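Acetolactate synthase isozyme 1 large subunit (Escherichia coli, PDB 6LPI) is the large subunit of a thiamine diphosphate-dependent synthase that binds thiamine diphosphate, a magnesium ion and flavin-adenine dinucleotide. Local coordinates at residues Ala78-Cys83 with Ile103-Ile108. Residues are numbered along the deposited sequence; the frame is centred on the assembly and turned at random.
Sequences AVCMAC and IPLICI
V79 and I106 lie side by side in neighbouring parallel strands, 78-82 and 105-111, the two ends of a right-handed beta-alpha-beta crossover whose helix is 86-101. They run through the middle of the six-stranded sheet of the N-terminal thiamine diphosphate-binding domain. The rungs are staggered as parallel pairing demands: A78 bonds to P104 and I106, C80 to I106 and I108, and the N of A82 to the O of I108. The N of C80 gives to the O of I106 at 3.0 Å, and the O of C80 takes the N of I108 at 2.8 Å, an almost straight bond (177°).

V79 can be followed outward. Its CB sits 3.8 Å from the O of I106; CG1, anti to the backbone N (chi1 173°), lies 3.7 Å from the O of I106 and reaches on to CD1 of I108 at 4.1 Å; CG2, beside that N, meets CB of I106 at 3.9 Å. A branched residue suits this place because its two methyls touch two different isoleucines, and beta-branching favours the extended backbone. F155 of helix 147-159 packs on both V79 and I106, and A158 of the same helix also touches I106.

A78, C80, L105 and C107 line the other face. L91 of helix 86-101 touches C80, A82 and C107, whose short side chains probably allow it near the strands; L105 touches A67 of helix 60-74. Beyond the strand end, C83 belongs to the thiamine diphosphate pocket, consistent with ligand binding at the carboxyl edge of such sheets. On the helix-facing side, SG of C80, placed between its backbone N and carbonyl carbon (chi1 46°), rests 3.9 Å from CB of C107.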
loop_
_atom_site.group_PDB
_atom_site.type_symbol
_atom_site.label_atom_id
_atom_site.label_comp_id
_atom_site.label_asym_id
_atom_site.label_seq_id
_atom_site.Cartn_x
_atom_site.Cartn_y
_atom_site.Cartn_z
ATOM N N ALA B 78 -0.855 10.838 -6.871
ATOM C CA ALA B 78 0.077 11.924 -6.595
ATOM C C ALA B 78 1.356 11.678 -7.387
ATOM O O ALA B 78 1.652 10.544 -7.746
ATOM C CB ALA B 78 0.358 12.030 -5.102
ATOM N N VAL B 79 2.096 12.741 -7.690
ATOM C CA VAL B 79 3.196 12.710 -8.648
ATOM C C VAL B 79 4.507 13.096 -7.977
ATOM O O VAL B 79 4.577 14.117 -7.284
ATOM C CB VAL B 79 2.902 13.641 -9.836
ATOM C CG1 VAL B 79 4.113 13.761 -10.747
ATOM C CG2 VAL B 79 1.678 13.120 -10.606
ATOM N N CYS B 80 5.562 12.315 -8.235
ATOM C CA CYS B 80 6.913 12.671 -7.804
ATOM C C CYS B 80 7.872 12.652 -8.984
ATOM O O CYS B 80 7.629 11.982 -9.985
ATOM C CB CYS B 80 7.421 11.743 -6.702
ATOM S SG CYS B 80 7.132 10.020 -7.019
ATOM N N MET B 81 8.973 13.397 -8.871
ATOM C CA MET B 81 9.843 13.616 -10.025
ATOM C C MET B 81 11.309 13.517 -9.637
ATOM O O MET B 81 11.703 13.985 -8.568
ATOM C CB MET B 81 9.626 15.005 -10.624
ATOM C CG MET B 81 8.200 15.414 -10.798
ATOM S SD MET B 81 8.173 16.967 -11.667
ATOM C CE MET B 81 7.676 16.418 -13.301
ATOM N N ALA B 82 12.124 12.967 -10.534
ATOM C CA ALA B 82 13.556 12.886 -10.277
ATOM C C ALA B 82 14.313 12.814 -11.603
ATOM O O ALA B 82 13.728 12.591 -12.668
ATOM C CB ALA B 82 13.884 11.699 -9.371
ATOM N N CYS B 83 15.630 13.030 -11.525
ATOM C CA CYS B 83 16.506 12.899 -12.684
ATOM C C CYS B 83 16.931 11.442 -12.901
ATOM O O CYS B 83 16.514 10.529 -12.185
ATOM C CB CYS B 83 17.729 13.808 -12.531
ATOM S SG CYS B 83 18.821 13.403 -11.132
ATOM N N ILE B 103 -1.125 1.828 -3.721
ATOM C CA ILE B 103 -1.341 3.276 -3.705
ATOM C C ILE B 103 -1.137 3.881 -5.089
ATOM O O ILE B 103 -0.191 3.497 -5.797
ATOM C CB ILE B 103 -0.427 3.959 -2.677
ATOM C CG1 ILE B 103 -0.630 3.326 -1.309
ATOM C CG2 ILE B 103 -0.661 5.450 -2.622
ATOM C CD1 ILE B 103 0.630 2.828 -0.759
ATOM N N PRO B 104 -2.014 4.808 -5.526
ATOM C CA PRO B 104 -1.855 5.417 -6.857
ATOM C C PRO B 104 -0.782 6.496 -6.868
ATOM O O PRO B 104 -0.981 7.616 -6.398
ATOM C CB PRO B 104 -3.243 6.008 -7.137
ATOM C CG PRO B 104 -3.786 6.303 -5.765
ATOM C CD PRO B 104 -3.261 5.241 -4.861
ATOM N N LEU B 105 0.368 6.163 -7.409
ATOM C CA LEU B 105 1.448 7.106 -7.594
ATOM C C LEU B 105 1.801 7.166 -9.076
ATOM O O LEU B 105 1.824 6.140 -9.759
ATOM C CB LEU B 105 2.655 6.644 -6.757
ATOM C CG LEU B 105 3.550 7.628 -6.017
ATOM C CD1 LEU B 105 2.733 8.277 -4.915
ATOM C CD2 LEU B 105 4.768 6.901 -5.456
ATOM N N ILE B 106 2.061 8.362 -9.581
ATOM C CA ILE B 106 2.747 8.543 -10.855
ATOM C C ILE B 106 4.117 9.101 -10.538
ATOM O O ILE B 106 4.246 10.127 -9.857
ATOM C CB ILE B 106 1.985 9.444 -11.840
ATOM C CG1 ILE B 106 0.892 8.664 -12.571
ATOM C CG2 ILE B 106 2.930 10.031 -12.859
ATOM C CD1 ILE B 106 -0.353 8.489 -11.832
ATOM N N CYS B 107 5.134 8.421 -11.035
ATOM C CA CYS B 107 6.525 8.750 -10.785
ATOM C C CYS B 107 7.172 9.084 -12.123
ATOM O O CYS B 107 7.223 8.236 -13.018
ATOM C CB CYS B 107 7.192 7.559 -10.098
ATOM S SG CYS B 107 8.938 7.426 -10.298
ATOM N N ILE B 108 7.675 10.305 -12.261
ATOM C CA ILE B 108 8.223 10.788 -13.521
ATOM C C ILE B 108 9.713 11.032 -13.355
ATOM O O ILE B 108 10.150 11.746 -12.442
ATOM C CB ILE B 108 7.504 12.052 -14.014
ATOM C CG1 ILE B 108 6.080 11.707 -14.462
ATOM C CG2 ILE B 108 8.250 12.651 -15.150
ATOM C CD1 ILE B 108 5.153 12.909 -14.571
#